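Local coordinates for Tle cognate immunity protein 4 C-terminal domain-containing protein (Pseudomonas aeruginosa PAO1, PDB 4R1D), which binds the lipase effector Tle4 of the H2 type VI secretion system as its cognate immunity protein, probably protecting the bacterium from its own toxin, at residues I7-L15 with K139-C148. Residues are numbered along the deposited sequence; the frame is centred on the assembly and turned at random.
Sequences ITHCFGRFL and KEIPSEPGFC
Gly12 and Cys148 form a single antiparallel, hydrogen-bonded bridge where the beta hairpin of strands 7-11 and 14-18 meets the 139-148 segment, at the type II' turn from Phe11 to Phe14. Gly12 N donates to Cys148 O (3.0 Å), and Cys148 N returns a bond to Gly12 O (2.9 Å). The Gly12 CA lies over one face of the Phe147 ring, 3.5 Å from its centroid, in a CH-pi contact. Together with Arg13 and Cys10, Gly12 buries more surface here than any other residue of the contact.

Arg13 bends at chi2 (-80°) and then extends, which lays its guanidinium along the Gly146-Phe147 peptide: Phe147 N sits over the centre of one face, while NH1 comes within 3.3 Å of Gly146 CA. NH1 and Gly146 N both donate to one water, held in the guanidinium plane. Beyond the contact, NE forms a salt bridge with Glu162 and NH1 bonds Gly156 O.

Away from the arginine, Cys10 packs its CB 3.7 Å from Cys148 SG and sends its own sulfur against Ile141 CA and CG1; Pro142 CD also touches this sulfur. Ile141 also reaches Thr8 CG2 through CD1. A second water donates to both Thr8 O and Lys139 O.

The two cysteines therefore meet as apolar neighbours, without a disulfide. The buried arginine, probably charge-balanced by Glu162, and the paired backbone bonds join the N-terminal hairpin to the beginning of the C-terminal family region.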
loop_
_atom_site.group_PDB
_atom_site.type_symbol
_atom_site.label_atom_id
_atom_site.label_comp_id
_atom_site.label_asym_id
_atom_site.label_seq_id
_atom_site.Cartn_x
_atom_site.Cartn_y
_atom_site.Cartn_z
ATOM N N ILE B 7 -1.850 13.634 32.545
ATOM C CA ILE B 7 -2.590 14.702 31.882
ATOM C C ILE B 7 -3.850 14.162 31.209
ATOM O O ILE B 7 -3.794 13.174 30.464
ATOM C CB ILE B 7 -1.712 15.382 30.804
ATOM C CG1 ILE B 7 -0.448 15.969 31.434
ATOM C CG2 ILE B 7 -2.489 16.450 30.045
ATOM C CD1 ILE B 7 0.574 16.454 30.418
ATOM N N THR B 8 -4.978 14.810 31.468
ATOM C CA THR B 8 -6.236 14.462 30.810
ATOM C C THR B 8 -6.320 15.180 29.465
ATOM O O THR B 8 -6.261 16.410 29.407
ATOM C CB THR B 8 -7.448 14.840 31.688
ATOM O OG1 THR B 8 -7.424 14.072 32.900
ATOM C CG2 THR B 8 -8.760 14.603 30.944
ATOM N N HIS B 9 -6.441 14.404 28.388
ATOM C CA HIS B 9 -6.438 14.932 27.033
ATOM C C HIS B 9 -7.826 14.800 26.412
ATOM O O HIS B 9 -8.540 13.834 26.670
ATOM C CB HIS B 9 -5.446 14.152 26.155
ATOM C CG HIS B 9 -4.017 14.289 26.574
ATOM N ND1 HIS B 9 -3.185 15.266 26.073
ATOM C CD2 HIS B 9 -3.265 13.556 27.428
ATOM C CE1 HIS B 9 -1.988 15.144 26.614
ATOM N NE2 HIS B 9 -2.007 14.110 27.437
ATOM N N CYS B 10 -8.198 15.773 25.589
ATOM C CA CYS B 10 -9.431 15.694 24.810
ATOM C C CYS B 10 -9.095 15.243 23.403
ATOM O O CYS B 10 -8.275 15.867 22.735
ATOM C CB CYS B 10 -10.085 17.054 24.682
ATOM S SG CYS B 10 -10.542 17.847 26.223
ATOM N N PHE B 11 -9.732 14.164 22.960
ATOM C CA PHE B 11 -9.623 13.719 21.574
ATOM C C PHE B 11 -11.042 13.459 21.060
ATOM O O PHE B 11 -11.763 12.626 21.608
ATOM C CB PHE B 11 -8.777 12.446 21.463
ATOM C CG PHE B 11 -7.357 12.604 21.946
ATOM C CD1 PHE B 11 -6.507 13.545 21.374
ATOM C CD2 PHE B 11 -6.866 11.788 22.955
ATOM C CE1 PHE B 11 -5.193 13.684 21.819
ATOM C CE2 PHE B 11 -5.554 11.914 23.407
ATOM C CZ PHE B 11 -4.717 12.862 22.836
ATOM N N GLY B 12 -11.464 14.200 20.047
ATOM C CA GLY B 12 -12.808 14.013 19.518
ATOM C C GLY B 12 -13.833 14.233 20.618
ATOM O O GLY B 12 -13.819 15.283 21.272
ATOM N N ARG B 13 -14.704 13.247 20.842
ATOM C CA ARG B 13 -15.749 13.366 21.864
ATOM C C ARG B 13 -15.284 12.846 23.213
ATOM O O ARG B 13 -16.049 12.865 24.180
ATOM C CB ARG B 13 -17.017 12.590 21.452
ATOM C CG ARG B 13 -17.567 12.945 20.075
ATOM C CD ARG B 13 -18.398 14.231 20.069
ATOM N NE ARG B 13 -18.624 14.735 18.710
ATOM C CZ ARG B 13 -19.403 15.773 18.411
ATOM N NH1 ARG B 13 -20.061 16.408 19.378
ATOM N NH2 ARG B 13 -19.534 16.176 17.152
ATOM N N PHE B 14 -14.035 12.393 23.285
ATOM C CA PHE B 14 -13.578 11.622 24.438
ATOM C C PHE B 14 -12.461 12.270 25.249
ATOM O O PHE B 14 -11.805 13.200 24.791
ATOM C CB PHE B 14 -13.176 10.203 23.995
ATOM C CG PHE B 14 -14.358 9.353 23.609
ATOM C CD1 PHE B 14 -14.889 8.433 24.506
ATOM C CD2 PHE B 14 -14.969 9.515 22.376
ATOM C CE1 PHE B 14 -15.991 7.677 24.172
ATOM C CE2 PHE B 14 -16.084 8.758 22.034
ATOM C CZ PHE B 14 -16.591 7.842 22.931
ATOM N N LEU B 15 -12.265 11.755 26.458
ATOM C CA LEU B 15 -11.119 12.104 27.301
ATOM C C LEU B 15 -10.317 10.840 27.603
ATOM O O LEU B 15 -10.873 9.744 27.650
ATOM C CB LEU B 15 -11.599 12.686 28.641
ATOM C CG LEU B 15 -12.511 13.909 28.624
ATOM C CD1 LEU B 15 -12.972 14.220 30.049
ATOM C CD2 LEU B 15 -11.797 15.100 28.021
ATOM N N LYS B 139 -4.895 22.312 26.321
ATOM C CA LYS B 139 -5.393 21.328 27.279
ATOM C C LYS B 139 -6.745 21.708 27.901
ATOM O O LYS B 139 -7.199 21.092 28.858
ATOM C CB LYS B 139 -4.348 21.049 28.366
ATOM C CG LYS B 139 -3.010 20.542 27.823
ATOM C CD LYS B 139 -2.053 20.217 28.968
ATOM C CE LYS B 139 -0.602 20.528 28.611
ATOM N NZ LYS B 139 -0.307 21.994 28.642
ATOM N N GLU B 140 -7.406 22.702 27.327
ATOM C CA GLU B 140 -8.694 23.128 27.845
ATOM C C GLU B 140 -9.767 22.098 27.507
ATOM O O GLU B 140 -9.893 21.681 26.356
ATOM C CB GLU B 140 -9.073 24.490 27.263
ATOM C CG GLU B 140 -10.367 25.044 27.811
ATOM C CD GLU B 140 -10.754 26.369 27.175
ATOM O OE1 GLU B 140 -10.148 26.759 26.151
ATOM O OE2 GLU B 140 -11.656 27.029 27.717
ATOM N N ILE B 141 -10.545 21.707 28.512
ATOM C CA ILE B 141 -11.635 20.747 28.332
ATOM C C ILE B 141 -12.967 21.475 28.177
ATOM O O ILE B 141 -13.484 22.034 29.138
ATOM C CB ILE B 141 -11.720 19.805 29.543
ATOM C CG1 ILE B 141 -10.375 19.105 29.760
ATOM C CG2 ILE B 141 -12.879 18.804 29.378
ATOM C CD1 ILE B 141 -10.339 18.149 30.967
ATOM N N PRO B 142 -13.531 21.476 26.966
ATOM C CA PRO B 142 -14.768 22.239 26.742
ATOM C C PRO B 142 -15.967 21.614 27.442
ATOM O O PRO B 142 -16.131 20.398 27.419
ATOM C CB PRO B 142 -14.959 22.164 25.223
ATOM C CG PRO B 142 -13.595 21.827 24.681
ATOM C CD PRO B 142 -12.971 20.949 25.714
ATOM N N SER B 143 -16.803 22.441 28.067
ATOM C CA SER B 143 -18.030 21.936 28.651
ATOM C C SER B 143 -19.164 21.945 27.624
ATOM O O SER B 143 -20.189 21.298 27.821
ATOM C CB SER B 143 -18.417 22.753 29.892
ATOM O OG SER B 143 -18.674 24.099 29.546
ATOM N N GLU B 144 -18.976 22.674 26.530
ATOM C CA GLU B 144 -19.921 22.655 25.411
ATOM C C GLU B 144 -19.747 21.359 24.606
ATOM O O GLU B 144 -18.642 20.837 24.518
ATOM C CB GLU B 144 -19.691 23.872 24.504
ATOM C CG GLU B 144 -20.367 23.796 23.132
ATOM C CD GLU B 144 -20.269 25.097 22.320
ATOM O OE1 GLU B 144 -19.272 25.836 22.452
ATOM O OE2 GLU B 144 -21.201 25.379 21.541
ATOM N N PRO B 145 -20.840 20.833 24.031
ATOM C CA PRO B 145 -20.744 19.644 23.171
ATOM C C PRO B 145 -19.894 19.935 21.941
ATOM O O PRO B 145 -19.918 21.056 21.425
ATOM C CB PRO B 145 -22.194 19.404 22.737
ATOM C CG PRO B 145 -23.030 20.057 23.803
ATOM C CD PRO B 145 -22.238 21.252 24.253
ATOM N N GLY B 146 -19.153 18.939 21.466
ATOM C CA GLY B 146 -18.377 19.123 20.251
ATOM C C GLY B 146 -17.211 18.165 20.117
ATOM O O GLY B 146 -16.886 17.440 21.058
ATOM N N PHE B 147 -16.575 18.201 18.947
ATOM C CA PHE B 147 -15.497 17.289 18.584
ATOM C C PHE B 147 -14.150 18.017 18.678
ATOM O O PHE B 147 -13.867 18.917 17.894
ATOM C CB PHE B 147 -15.757 16.789 17.159
ATOM C CG PHE B 147 -14.797 15.728 16.693
ATOM C CD1 PHE B 147 -15.038 14.387 16.957
ATOM C CD2 PHE B 147 -13.670 16.070 15.973
ATOM C CE1 PHE B 147 -14.154 13.411 16.515
ATOM C CE2 PHE B 147 -12.790 15.103 15.537
ATOM C CZ PHE B 147 -13.029 13.776 15.807
ATOM N N CYS B 148 -13.330 17.638 19.651
ATOM C CA CYS B 148 -12.072 18.330 19.895
ATOM C C CYS B 148 -10.994 17.924 18.910
ATOM O O CYS B 148 -10.809 16.745 18.647
ATOM C CB CYS B 148 -11.576 18.081 21.316
ATOM S SG CYS B 148 -12.511 18.984 22.600
HETATM O O HOH W 1 -7.272 18.471 27.949
HETATM O O HOH W 2 -19.831 16.347 22.509
#